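Local structure of PG_0823 protein (Porphyromonas gingivalis, 2FSW) at residues E5-I8 with C13-R16; Q20-K25 with K66-K71; L28-Q33 with G42-A47; I34-I39 with L88-L93; F62-G67 with V81-T86. The protein probably binds DNA as a transcriptional regulator of the HxlR-like winged helix-turn-helix family, and forms a two-chain assembly. One frame throughout, in Å; residues are numbered along the deposited sequence.

Contact 1: E5-I8 with C13-R16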
# COMPACT_ATOMS: atom_id res chain seq x y z
N GLU B 5 -15.34 11.97 -14.87
CA GLU B 5 -14.61 11.19 -15.92
C GLU B 5 -13.09 11.26 -15.73
O GLU B 5 -12.47 12.31 -15.93
CB GLU B 5 -15.01 11.69 -17.30
CG GLU B 5 -14.69 10.73 -18.45
CD GLU B 5 -15.35 11.15 -19.75
OE1 GLU B 5 -14.96 10.63 -20.82
OE2 GLU B 5 -16.27 12.01 -19.72
N ARG B 6 -12.50 10.12 -15.36
CA ARG B 6 -11.07 10.02 -15.14
C ARG B 6 -10.57 8.78 -15.87
O ARG B 6 -11.36 7.87 -16.14
CB ARG B 6 -10.76 9.91 -13.63
CG ARG B 6 -11.43 10.99 -12.74
CD ARG B 6 -11.02 10.89 -11.26
NE ARG B 6 -9.56 10.95 -11.08
CZ ARG B 6 -8.87 12.08 -10.92
NH1 ARG B 6 -9.50 13.25 -10.89
NH2 ARG B 6 -7.55 12.03 -10.78
N LYS B 7 -9.28 8.73 -16.19
CA LYS B 7 -8.66 7.53 -16.77
C LYS B 7 -8.93 6.30 -15.91
O LYS B 7 -8.87 6.38 -14.68
CB LYS B 7 -7.14 7.72 -16.86
CG LYS B 7 -6.63 8.32 -18.16
CD LYS B 7 -5.10 8.37 -18.15
CE LYS B 7 -4.48 6.96 -18.13
NZ LYS B 7 -3.31 6.84 -17.19
N ILE B 8 -9.22 5.16 -16.54
CA ILE B 8 -9.47 3.93 -15.79
C ILE B 8 -8.18 3.25 -15.35
O ILE B 8 -7.11 3.50 -15.91
CB ILE B 8 -10.39 2.91 -16.54
CG1 ILE B 8 -9.68 2.29 -17.75
CG2 ILE B 8 -11.74 3.57 -16.93
CD1 ILE B 8 -10.25 0.95 -18.18
N CYS B 13 -2.40 1.14 -15.75
CA CYS B 13 -2.44 2.21 -14.76
C CYS B 13 -1.20 2.18 -13.84
O CYS B 13 -0.87 1.13 -13.27
CB CYS B 13 -3.75 2.20 -13.97
SG CYS B 13 -3.75 3.19 -12.46
N PRO B 14 -0.51 3.33 -13.71
CA PRO B 14 0.73 3.42 -12.94
C PRO B 14 0.52 3.06 -11.46
O PRO B 14 1.42 2.53 -10.82
CB PRO B 14 1.16 4.89 -13.12
CG PRO B 14 -0.10 5.62 -13.48
CD PRO B 14 -0.92 4.64 -14.26
N VAL B 15 -0.69 3.31 -10.96
CA VAL B 15 -1.03 2.99 -9.58
C VAL B 15 -1.27 1.49 -9.43
O VAL B 15 -0.76 0.86 -8.51
CB VAL B 15 -2.26 3.83 -9.09
CG1 VAL B 15 -2.66 3.45 -7.66
CG2 VAL B 15 -1.94 5.30 -9.18
N ARG B 16 -2.02 0.92 -10.38
CA ARG B 16 -2.26 -0.52 -10.45
C ARG B 16 -0.99 -1.34 -10.68
O ARG B 16 -0.83 -2.43 -10.11
CB ARG B 16 -3.31 -0.83 -11.53
CG ARG B 16 -3.72 -2.29 -11.57
CD ARG B 16 -5.18 -2.45 -11.95
NE ARG B 16 -5.60 -3.85 -11.87
CZ ARG B 16 -6.75 -4.32 -12.35
NH1 ARG B 16 -7.62 -3.50 -12.95
NH2 ARG B 16 -7.04 -5.60 -12.22
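Ile8 and Cys13 bring the two backbones nearest, their CA atoms 7.3 Å apart, where the end of the irregular N-terminal arm passes the start of helix 14-22. Residues 5-8 form neither helix nor strand, whereas 14-16 already have helical backbone angles and Cys13 stands at the N-cap. The touch itself is slight: the carbonyl oxygen Ile8 O lies 4.1 Å from Cys13 CB, and the ammonium end of Lys7 comes alongside the proline ring, with Lys7 NZ 4.4 Å from Pro14 CD. Cys13 turns its sulfur away from its own backbone N, chi1 165°, which sets SG over the first turn of the helix. There it accepts a nearly straight bond from Arg16 N, 3.5 Å from Cys13 SG with an N-H...S angle of 169°, the capping bond of this helix. Arg16 also ties the turn back to the arm, since its NH1 donates to Ser9 O, and to the second subunit through Pro49 O. Pro14 packs on Ala100 of that chain, to which the arm is bonded through Lys7 O. With about 85 Å² buried and two long approaches of a polar atom to a carbon, the arm's course is probably set less by this touch than by its bond to the second subunit, while the cysteine serves its own helix.

Contact 2: Q20-K25 with K66-K71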
# COMPACT_ATOMS: atom_id res chain seq x y z
N GLN B 20 0.90 -4.07 -7.56
CA GLN B 20 1.40 -5.44 -7.74
C GLN B 20 2.57 -5.73 -6.80
O GLN B 20 2.64 -6.79 -6.18
CB GLN B 20 1.84 -5.69 -9.18
CG GLN B 20 0.77 -5.49 -10.24
CD GLN B 20 -0.26 -6.59 -10.25
OE1 GLN B 20 -1.47 -6.32 -10.22
NE2 GLN B 20 0.20 -7.84 -10.28
N ILE B 21 3.49 -4.77 -6.70
CA ILE B 21 4.65 -4.87 -5.81
C ILE B 21 4.28 -4.62 -4.35
O ILE B 21 4.65 -5.41 -3.47
CB ILE B 21 5.75 -3.87 -6.23
CG1 ILE B 21 6.14 -4.07 -7.70
CG2 ILE B 21 6.95 -3.98 -5.31
CD1 ILE B 21 7.22 -3.12 -8.22
N PHE B 22 3.54 -3.54 -4.10
CA PHE B 22 3.39 -2.95 -2.76
C PHE B 22 2.19 -3.46 -1.97
O PHE B 22 2.05 -3.10 -0.79
CB PHE B 22 3.26 -1.41 -2.84
CG PHE B 22 4.42 -0.72 -3.47
CD1 PHE B 22 4.21 0.40 -4.29
CD2 PHE B 22 5.74 -1.13 -3.24
CE1 PHE B 22 5.28 1.07 -4.89
CE2 PHE B 22 6.82 -0.47 -3.85
CZ PHE B 22 6.58 0.64 -4.67
N ALA B 23 1.34 -4.27 -2.59
CA ALA B 23 0.08 -4.71 -1.97
C ALA B 23 0.25 -5.56 -0.71
O ALA B 23 -0.67 -5.68 0.08
CB ALA B 23 -0.80 -5.43 -2.98
N GLY B 24 1.42 -6.15 -0.50
CA GLY B 24 1.61 -6.99 0.68
C GLY B 24 1.29 -6.29 1.99
O GLY B 24 1.31 -5.06 2.06
N LYS B 25 0.98 -7.05 3.03
CA LYS B 25 0.87 -6.43 4.36
C LYS B 25 2.25 -6.12 4.97
O LYS B 25 2.35 -5.37 5.94
CB LYS B 25 -0.01 -7.25 5.32
CG LYS B 25 0.60 -8.55 5.83
CD LYS B 25 -0.39 -9.32 6.72
CE LYS B 25 -0.66 -8.62 8.05
NZ LYS B 25 -1.85 -9.22 8.75
N LYS B 66 12.37 -8.14 -7.36
CA LYS B 66 11.90 -6.88 -7.95
C LYS B 66 13.00 -5.81 -8.02
O LYS B 66 12.79 -4.72 -8.57
CB LYS B 66 10.68 -6.34 -7.18
CG LYS B 66 9.45 -7.25 -7.20
CD LYS B 66 8.82 -7.28 -8.57
CE LYS B 66 7.69 -8.28 -8.61
NZ LYS B 66 6.71 -7.94 -9.68
N GLY B 67 14.16 -6.12 -7.47
CA GLY B 67 15.32 -5.23 -7.54
C GLY B 67 15.18 -4.04 -6.61
O GLY B 67 15.76 -2.98 -6.86
N LEU B 68 14.43 -4.23 -5.53
CA LEU B 68 14.14 -3.15 -4.59
C LEU B 68 15.09 -3.16 -3.39
O LEU B 68 15.39 -2.11 -2.82
CB LEU B 68 12.68 -3.25 -4.12
CG LEU B 68 11.60 -2.86 -5.14
CD1 LEU B 68 10.21 -2.92 -4.51
CD2 LEU B 68 11.87 -1.48 -5.70
N ILE B 69 15.56 -4.35 -3.03
CA ILE B 69 16.53 -4.50 -1.95
C ILE B 69 17.71 -5.35 -2.48
O ILE B 69 17.55 -6.12 -3.43
CB ILE B 69 15.90 -5.15 -0.67
CG1 ILE B 69 15.74 -6.67 -0.82
CG2 ILE B 69 14.55 -4.48 -0.31
CD1 ILE B 69 15.08 -7.35 0.34
N LYS B 70 18.89 -5.18 -1.89
CA LYS B 70 20.03 -6.06 -2.21
C LYS B 70 20.49 -6.89 -1.01
O LYS B 70 20.39 -6.46 0.14
CB LYS B 70 21.19 -5.31 -2.89
CG LYS B 70 21.67 -4.03 -2.20
CD LYS B 70 22.87 -3.42 -2.95
CE LYS B 70 22.49 -2.17 -3.75
NZ LYS B 70 22.48 -0.97 -2.87
N LYS B 71 21.00 -8.09 -1.30
CA LYS B 71 21.38 -9.07 -0.28
C LYS B 71 22.89 -9.31 -0.26
O LYS B 71 23.47 -9.68 -1.28
CB LYS B 71 20.65 -10.39 -0.54
CG LYS B 71 20.97 -11.54 0.39
CD LYS B 71 20.17 -12.78 0.03
CE LYS B 71 20.62 -13.38 -1.30
NZ LYS B 71 19.98 -14.70 -1.58
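Apolar packing carries the contact between Ile21 and Leu68, which join the end of helix 14-22 to the turn leading into strand 69-74. The methyl branch Ile21 CG2 meets Leu68 CD1 at 3.5 Å, the two side chains crossing at a slant. With chi1 of Ile21 at -56°, CG1 lies beside the backbone N and CG2 opposite it. Leu68 CD1 also reaches the neighbouring phenyl ring, 4.2 Å from Phe22 CE2, so one methyl group is shared by both residues. A second kind of approach is the aliphatic run of a charged chain: Lys66 CD passes 4.3 Å from Ile21 CG1, leaving the ammonium group to continue beyond it toward the surface. No polar bond links the segments. Between Lys66 and Leu68, Gly67 has positive phi, 74°, and closes helix 53-65 with a Schellman motif. The contact thus joins the N-terminal helix to the root of the wing hairpin of the winged-helix domain, beside the subunit interface. Leu68 is packed further by Leu63 of helix 53-65 and Ile31 of helix 27-34, and Phe22 by Leu28. Phe102 of the second subunit meets both the Phe22 ring and Leu68, so three helices, the hairpin root and the partner chain come together here.

Contact 3: L28-Q33 with G42-A47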
# COMPACT_ATOMS: atom_id res chain seq x y z
N LEU B 28 5.90 -2.78 2.27
CA LEU B 28 6.29 -1.40 2.53
C LEU B 28 6.92 -1.21 3.90
O LEU B 28 7.79 -0.34 4.07
CB LEU B 28 5.10 -0.45 2.35
CG LEU B 28 4.68 -0.30 0.89
CD1 LEU B 28 3.33 0.41 0.76
CD2 LEU B 28 5.79 0.44 0.11
N LEU B 29 6.47 -2.00 4.88
CA LEU B 29 7.03 -1.97 6.23
C LEU B 29 8.48 -2.45 6.28
O LEU B 29 9.31 -1.90 7.00
CB LEU B 29 6.19 -2.83 7.19
CG LEU B 29 5.05 -2.14 7.96
CD1 LEU B 29 4.21 -3.19 8.67
CD2 LEU B 29 5.58 -1.09 8.96
N ILE B 30 8.77 -3.50 5.52
CA ILE B 30 10.14 -3.98 5.37
C ILE B 30 11.04 -2.88 4.80
O ILE B 30 12.11 -2.60 5.35
CB ILE B 30 10.18 -5.30 4.55
CG1 ILE B 30 9.64 -6.45 5.42
CG2 ILE B 30 11.60 -5.59 4.09
CD1 ILE B 30 9.12 -7.67 4.67
N ILE B 31 10.57 -2.24 3.72
CA ILE B 31 11.31 -1.17 3.07
C ILE B 31 11.49 -0.01 4.05
O ILE B 31 12.60 0.52 4.18
CB ILE B 31 10.65 -0.73 1.71
CG1 ILE B 31 10.70 -1.89 0.70
CG2 ILE B 31 11.35 0.50 1.13
CD1 ILE B 31 9.91 -1.66 -0.59
N PHE B 32 10.42 0.33 4.78
CA PHE B 32 10.49 1.32 5.87
C PHE B 32 11.60 1.00 6.88
O PHE B 32 12.41 1.86 7.22
CB PHE B 32 9.12 1.46 6.57
CG PHE B 32 9.12 2.45 7.73
CD1 PHE B 32 9.49 3.79 7.54
CD2 PHE B 32 8.70 2.05 9.00
CE1 PHE B 32 9.47 4.71 8.59
CE2 PHE B 32 8.68 2.96 10.07
CZ PHE B 32 9.07 4.29 9.86
N GLN B 33 11.65 -0.25 7.33
CA GLN B 33 12.64 -0.67 8.33
C GLN B 33 14.08 -0.69 7.81
O GLN B 33 14.99 -0.18 8.48
CB GLN B 33 12.23 -1.98 9.02
CG GLN B 33 11.15 -1.78 10.09
CD GLN B 33 11.58 -0.80 11.19
OE1 GLN B 33 12.78 -0.62 11.46
NE2 GLN B 33 10.61 -0.15 11.81
N GLY B 42 18.12 -10.71 11.33
CA GLY B 42 17.60 -10.84 12.69
C GLY B 42 17.12 -9.53 13.28
O GLY B 42 16.11 -9.50 13.97
N GLU B 43 17.86 -8.45 13.02
CA GLU B 43 17.45 -7.11 13.43
C GLU B 43 16.15 -6.71 12.73
O GLU B 43 15.25 -6.13 13.35
CB GLU B 43 18.54 -6.08 13.12
CG GLU B 43 19.66 -6.00 14.14
CD GLU B 43 20.83 -5.12 13.68
OE1 GLU B 43 20.79 -4.58 12.54
OE2 GLU B 43 21.79 -4.97 14.46
N LEU B 44 16.06 -7.04 11.43
CA LEU B 44 14.90 -6.72 10.60
C LEU B 44 13.66 -7.42 11.16
O LEU B 44 12.63 -6.78 11.37
CB LEU B 44 15.14 -7.15 9.14
CG LEU B 44 14.61 -6.33 7.94
CD1 LEU B 44 14.42 -7.24 6.72
CD2 LEU B 44 13.33 -5.54 8.22
N LYS B 45 13.79 -8.71 11.44
CA LYS B 45 12.68 -9.48 12.03
C LYS B 45 12.23 -8.91 13.37
O LYS B 45 11.02 -8.84 13.64
CB LYS B 45 13.05 -10.96 12.18
CG LYS B 45 11.81 -11.83 12.32
CD LYS B 45 12.16 -13.25 12.69
CE LYS B 45 11.00 -13.88 13.43
NZ LYS B 45 11.46 -15.06 14.20
N ARG B 46 13.18 -8.49 14.20
CA ARG B 46 12.86 -7.85 15.48
C ARG B 46 12.32 -6.43 15.33
O ARG B 46 11.62 -5.94 16.22
CB ARG B 46 14.07 -7.88 16.42
CG ARG B 46 14.17 -9.19 17.22
CD ARG B 46 15.32 -9.15 18.22
NE ARG B 46 16.59 -8.85 17.57
CZ ARG B 46 17.46 -9.76 17.12
NH1 ARG B 46 17.20 -11.06 17.23
NH2 ARG B 46 18.59 -9.36 16.54
N ALA B 47 12.62 -5.78 14.20
CA ALA B 47 12.08 -4.45 13.89
C ALA B 47 10.61 -4.48 13.44
O ALA B 47 9.94 -3.44 13.40
CB ALA B 47 12.95 -3.75 12.86
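Gln33 meets both Leu44 and Ala47 where helix 27-34 of this winged-helix fold packs on helix 41-47, probably the first helix of the helix-turn-helix. The short helix segments approach to 10.2 Å between axes, with their directions 120° apart. Traced outward from the backbone, Gln33 CB first touches the branch Leu44 CD2, at 3.8 Å. The chain then bends about its CB-CG bond, chi2 -58°, and lies along the end of helix 41-47: Gln33 CG is 3.8 Å from Ala47 CB, and Gln33 CD is 3.7 Å from the same methyl. At the tip the amide divides its neighbours. Its oxygen rests on the methyl of alanine, while its nitrogen passes Gln33 NE2 to Ala47 O at 3.7 Å, too loosely to count as a bond, and donates instead to Ser9 OG and Lys7 O of the second subunit. The amide nitrogen of this buried side chain thus has two acceptors, while CB and CG pack on Leu44 and Ala47. Leu44 uses its other branch one turn earlier along helix 27-34: Leu44 CD1 lies 4.2 Å from Ile30 CG2, the two side chains crossing at about a right angle. Ile30 goes on to Leu56 and Leu63, and Leu44 to Leu60, joining the pair to helix 53-65. The closest approach between the segments is that of Gln33 OE1 to Ala47 CB, 3.4 Å.

Contact 4: I34-I39 with L88-L93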
# COMPACT_ATOMS: atom_id res chain seq x y z
N ILE B 34 14.29 -1.26 6.63
CA ILE B 34 15.61 -1.17 6.00
C ILE B 34 16.05 0.30 5.87
O ILE B 34 17.11 0.68 6.39
CB ILE B 34 15.67 -1.89 4.63
CG1 ILE B 34 15.38 -3.40 4.80
CG2 ILE B 34 17.04 -1.70 4.00
CD1 ILE B 34 15.02 -4.10 3.47
N ASN B 35 15.22 1.12 5.22
CA ASN B 35 15.48 2.55 5.08
C ASN B 35 16.85 2.78 4.40
O ASN B 35 17.15 2.17 3.37
CB ASN B 35 15.39 3.25 6.45
CG ASN B 35 14.61 4.57 6.40
OD1 ASN B 35 13.40 4.62 6.69
ND2 ASN B 35 15.31 5.65 6.04
N ARG B 36 17.67 3.65 4.99
CA ARG B 36 18.92 4.09 4.38
C ARG B 36 20.13 3.50 5.08
O ARG B 36 21.20 4.11 5.09
CB ARG B 36 19.00 5.61 4.42
CG ARG B 36 17.98 6.27 3.54
CD ARG B 36 18.04 7.77 3.69
NE ARG B 36 16.75 8.34 3.33
CZ ARG B 36 16.40 8.66 2.09
NH1 ARG B 36 17.26 8.49 1.09
NH2 ARG B 36 15.18 9.15 1.86
N ARG B 37 19.95 2.32 5.65
CA ARG B 37 21.02 1.67 6.37
C ARG B 37 21.12 0.20 5.99
O ARG B 37 20.37 -0.30 5.16
CB ARG B 37 20.86 1.87 7.89
CG ARG B 37 19.48 1.63 8.47
CD ARG B 37 19.19 0.16 8.72
NE ARG B 37 17.82 -0.01 9.20
CZ ARG B 37 17.47 -0.10 10.48
NH1 ARG B 37 18.39 -0.05 11.44
NH2 ARG B 37 16.19 -0.25 10.81
N ILE B 38 22.10 -0.46 6.59
CA ILE B 38 22.33 -1.88 6.42
C ILE B 38 21.75 -2.57 7.65
O ILE B 38 22.05 -2.20 8.79
CB ILE B 38 23.83 -2.21 6.35
CG1 ILE B 38 24.59 -1.21 5.45
CG2 ILE B 38 24.06 -3.68 5.95
CD1 ILE B 38 24.37 -1.35 3.96
N ILE B 39 20.91 -3.57 7.41
CA ILE B 39 20.27 -4.28 8.49
C ILE B 39 20.40 -5.78 8.32
O ILE B 39 20.14 -6.33 7.23
CB ILE B 39 18.78 -3.82 8.67
CG1 ILE B 39 18.17 -4.41 9.95
CG2 ILE B 39 17.95 -4.13 7.42
CD1 ILE B 39 16.90 -3.69 10.42
N LEU B 88 16.61 1.91 -6.79
CA LEU B 88 15.18 1.75 -7.07
C LEU B 88 14.36 1.70 -5.77
O LEU B 88 13.37 2.43 -5.63
CB LEU B 88 14.92 0.49 -7.92
CG LEU B 88 13.46 0.27 -8.37
CD1 LEU B 88 12.95 1.40 -9.25
CD2 LEU B 88 13.37 -1.07 -9.11
N GLY B 89 14.78 0.86 -4.83
CA GLY B 89 14.09 0.72 -3.54
C GLY B 89 14.08 2.04 -2.79
O GLY B 89 13.13 2.34 -2.05
N GLU B 90 15.13 2.83 -2.98
CA GLU B 90 15.18 4.14 -2.35
C GLU B 90 14.07 5.07 -2.89
O GLU B 90 13.64 5.97 -2.18
CB GLU B 90 16.58 4.77 -2.46
CG GLU B 90 17.64 4.20 -1.48
CD GLU B 90 19.07 4.74 -1.73
OE1 GLU B 90 20.04 3.95 -1.69
OE2 GLU B 90 19.25 5.96 -1.97
N LYS B 91 13.62 4.84 -4.13
CA LYS B 91 12.51 5.62 -4.72
C LYS B 91 11.13 5.33 -4.10
O LYS B 91 10.15 6.04 -4.40
CB LYS B 91 12.40 5.41 -6.24
CG LYS B 91 13.68 5.68 -7.02
CD LYS B 91 13.89 7.16 -7.18
CE LYS B 91 15.00 7.43 -8.16
NZ LYS B 91 14.53 7.14 -9.54
N VAL B 92 11.07 4.28 -3.28
CA VAL B 92 9.84 3.95 -2.52
C VAL B 92 9.71 4.78 -1.23
O VAL B 92 8.61 5.00 -0.75
CB VAL B 92 9.79 2.43 -2.19
CG1 VAL B 92 8.50 2.04 -1.49
CG2 VAL B 92 9.98 1.63 -3.45
N LEU B 93 10.83 5.25 -0.68
CA LEU B 93 10.80 6.04 0.56
C LEU B 93 9.88 7.27 0.57
O LEU B 93 9.26 7.54 1.59
CB LEU B 93 12.22 6.38 1.05
CG LEU B 93 13.06 5.14 1.45
CD1 LEU B 93 14.53 5.54 1.73
CD2 LEU B 93 12.49 4.34 2.63
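Asn35 and Leu93 mark the nearest backbones, their CA atoms 7.4 Å apart, where a type II' turn from Ile34 to Arg37 faces a type I turn from Glu90 to Leu93. The first turn follows the end of helix 27-34, with Asn35 leaving helical angles at a positive phi of 57°; the second carries the chain from the short, weakly bonded helix 87-90 into helix 93-106. Leu93 is the buried residue of the contact, and its two methyls go to different neighbours. CD1 is set over the centre of one face of the Arg36 guanidinium, 3.6 Å above its plane, with Leu93 CD1 3.7 Å from Arg36 CZ. An arginine chain extended from CG to NE brings the flat group across to the leucine, and Arg36 CG adds a flank contact of 4.0 Å to Leu93 CD1. The other methyl, CD2, comes near the end of the Asn35 side chain. Charge contributes only loosely: Arg36 NH1 stands 4.4 Å from Glu90 OE2, beyond salt-bridge distance, and OE2 sits obliquely to the guanidinium, neither over its face nor at its edge. The attraction probably favours this placing of the arginine without fixing it. Within the first turn, Arg37 NE gives a weak bond to Ile34 O, and Arg37 NH2 donates to Gln33 O, tying the turn to the helix it leaves. A cationic group laid near the surface over a buried leucine here links the connection between helix 27-34 and strand 39-40 to the C-terminal helix of the winged-helix domain.

Contact 5: F62-G67 with V81-T86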
# COMPACT_ATOMS: atom_id res chain seq x y z
N PHE B 62 10.84 -11.89 -2.69
CA PHE B 62 10.04 -11.07 -3.60
C PHE B 62 10.74 -9.73 -3.90
O PHE B 62 10.97 -9.40 -5.06
CB PHE B 62 8.64 -10.88 -3.00
CG PHE B 62 7.73 -10.00 -3.81
CD1 PHE B 62 7.10 -10.48 -4.95
CD2 PHE B 62 7.47 -8.68 -3.40
CE1 PHE B 62 6.24 -9.67 -5.69
CE2 PHE B 62 6.62 -7.86 -4.13
CZ PHE B 62 6.00 -8.36 -5.28
N LEU B 63 11.11 -9.00 -2.85
CA LEU B 63 11.74 -7.68 -2.98
C LEU B 63 13.11 -7.71 -3.67
O LEU B 63 13.47 -6.77 -4.39
CB LEU B 63 11.85 -7.00 -1.62
CG LEU B 63 10.57 -6.59 -0.89
CD1 LEU B 63 10.92 -6.23 0.54
CD2 LEU B 63 9.86 -5.43 -1.60
N CYS B 64 13.90 -8.76 -3.43
CA CYS B 64 15.15 -8.98 -4.16
C CYS B 64 14.87 -9.19 -5.65
O CYS B 64 15.55 -8.62 -6.50
CB CYS B 64 15.92 -10.18 -3.60
SG CYS B 64 16.87 -9.84 -2.10
N GLY B 65 13.86 -10.01 -5.94
CA GLY B 65 13.44 -10.31 -7.31
C GLY B 65 12.94 -9.10 -8.08
O GLY B 65 13.07 -9.05 -9.30
N LYS B 66 12.37 -8.14 -7.36
CA LYS B 66 11.90 -6.88 -7.95
C LYS B 66 13.00 -5.81 -8.02
O LYS B 66 12.79 -4.72 -8.57
CB LYS B 66 10.68 -6.34 -7.18
CG LYS B 66 9.45 -7.25 -7.20
CD LYS B 66 8.82 -7.28 -8.57
CE LYS B 66 7.69 -8.28 -8.61
NZ LYS B 66 6.71 -7.94 -9.68
N GLY B 67 14.16 -6.12 -7.47
CA GLY B 67 15.32 -5.23 -7.54
C GLY B 67 15.18 -4.04 -6.61
O GLY B 67 15.76 -2.98 -6.86
N VAL B 81 23.21 -12.66 6.85
CA VAL B 81 22.73 -11.90 5.69
C VAL B 81 22.47 -10.45 6.07
O VAL B 81 21.87 -10.16 7.10
CB VAL B 81 21.41 -12.45 5.06
CG1 VAL B 81 21.70 -13.27 3.81
CG2 VAL B 81 20.54 -13.20 6.08
N GLU B 82 22.94 -9.54 5.22
CA GLU B 82 22.65 -8.12 5.38
C GLU B 82 21.85 -7.64 4.19
O GLU B 82 22.10 -8.07 3.05
CB GLU B 82 23.94 -7.31 5.52
CG GLU B 82 24.47 -7.32 6.94
CD GLU B 82 25.82 -6.66 7.13
OE1 GLU B 82 26.34 -6.02 6.18
OE2 GLU B 82 26.36 -6.77 8.25
N TYR B 83 20.87 -6.78 4.46
CA TYR B 83 20.03 -6.18 3.43
C TYR B 83 20.13 -4.66 3.43
O TYR B 83 20.23 -4.02 4.48
CB TYR B 83 18.56 -6.60 3.61
CG TYR B 83 18.31 -8.07 3.35
CD1 TYR B 83 18.07 -8.53 2.06
CD2 TYR B 83 18.31 -9.00 4.40
CE1 TYR B 83 17.83 -9.89 1.81
CE2 TYR B 83 18.08 -10.34 4.16
CZ TYR B 83 17.84 -10.79 2.87
OH TYR B 83 17.60 -12.14 2.62
N SER B 84 20.11 -4.09 2.23
CA SER B 84 20.02 -2.64 2.05
C SER B 84 19.14 -2.33 0.86
O SER B 84 18.84 -3.23 0.06
CB SER B 84 21.40 -2.02 1.85
OG SER B 84 22.08 -2.65 0.78
N LEU B 85 18.73 -1.08 0.73
CA LEU B 85 17.92 -0.69 -0.41
C LEU B 85 18.80 -0.43 -1.62
O LEU B 85 19.88 0.16 -1.49
CB LEU B 85 17.04 0.55 -0.11
CG LEU B 85 15.93 0.47 0.95
CD1 LEU B 85 15.04 1.72 0.91
CD2 LEU B 85 15.07 -0.80 0.85
N THR B 86 18.32 -0.86 -2.79
CA THR B 86 18.85 -0.41 -4.08
C THR B 86 18.43 1.04 -4.36
O THR B 86 17.59 1.59 -3.65
CB THR B 86 18.38 -1.33 -5.23
OG1 THR B 86 16.95 -1.32 -5.33
CG2 THR B 86 18.87 -2.77 -5.03
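Gly67 and Thr86 belong to the base of the winged-helix domain's beta hairpin, where helix 53-65 ends and the second long strand of the wing, 80-85, returns to the helical body. The threonine hydroxyl donates to the glycine carbonyl, Thr86 OG1 lying 2.6 Å from Gly67 O. The donor comes at 131° to the C=O bond, tilted 29° from the carbonyl plane. Thr86 points its hydroxyl between its own backbone N and carbonyl carbon, which turns OG1 to the glycine. The same oxygen accepts from Gly89 N and so acts as the N-cap of helix 87-90: one hydroxyl donates to the end of one helix and accepts from the start of the next. Gly67, the residue that ends the helix, has its N bonded to Cys64 O, the Gly67 N to Cys64 O distance being 3.0 Å. Farther up the strand a sulfur-aromatic contact forms. Cys64 SG lies at the edge of the Tyr83 ring, 85° off the ring normal, with SG 4.0 Å from Tyr83 CE1. Tyr83 points from the strand toward helix 53-65, and Ile69 of strand 69-74 packs on both Cys64 and Tyr83. Backbone bonds tie Tyr83 to Ile39 of strand 39-40, while Ser84 and Thr86 pair with Lys70 and Leu68, so strand 80-85 is the middle strand of the antiparallel sheet, with helix 53-65 packed beside it.

Contacts 2 and 3 are buried and largely apolar, although the glutamine of contact 3 sends its amide to the second subunit. Contacts 4 and 5 are partly buried and more mixed, one with a guanidinium over a methyl, the other with a hydroxyl bond and a sulfur-aromatic edge. Contact 1 stands apart, its centre 22 Å or more from every other, on the arm and start of helix 14-22, the helix whose end serves contact 2. Contacts 2 and 5 share Lys66 and Gly67 and reach neighbouring strands, and contact 5 is nested inside the loop closed by contact 4. Contacts 1 to 4 all touch the second subunit, whereas contact 5 does not.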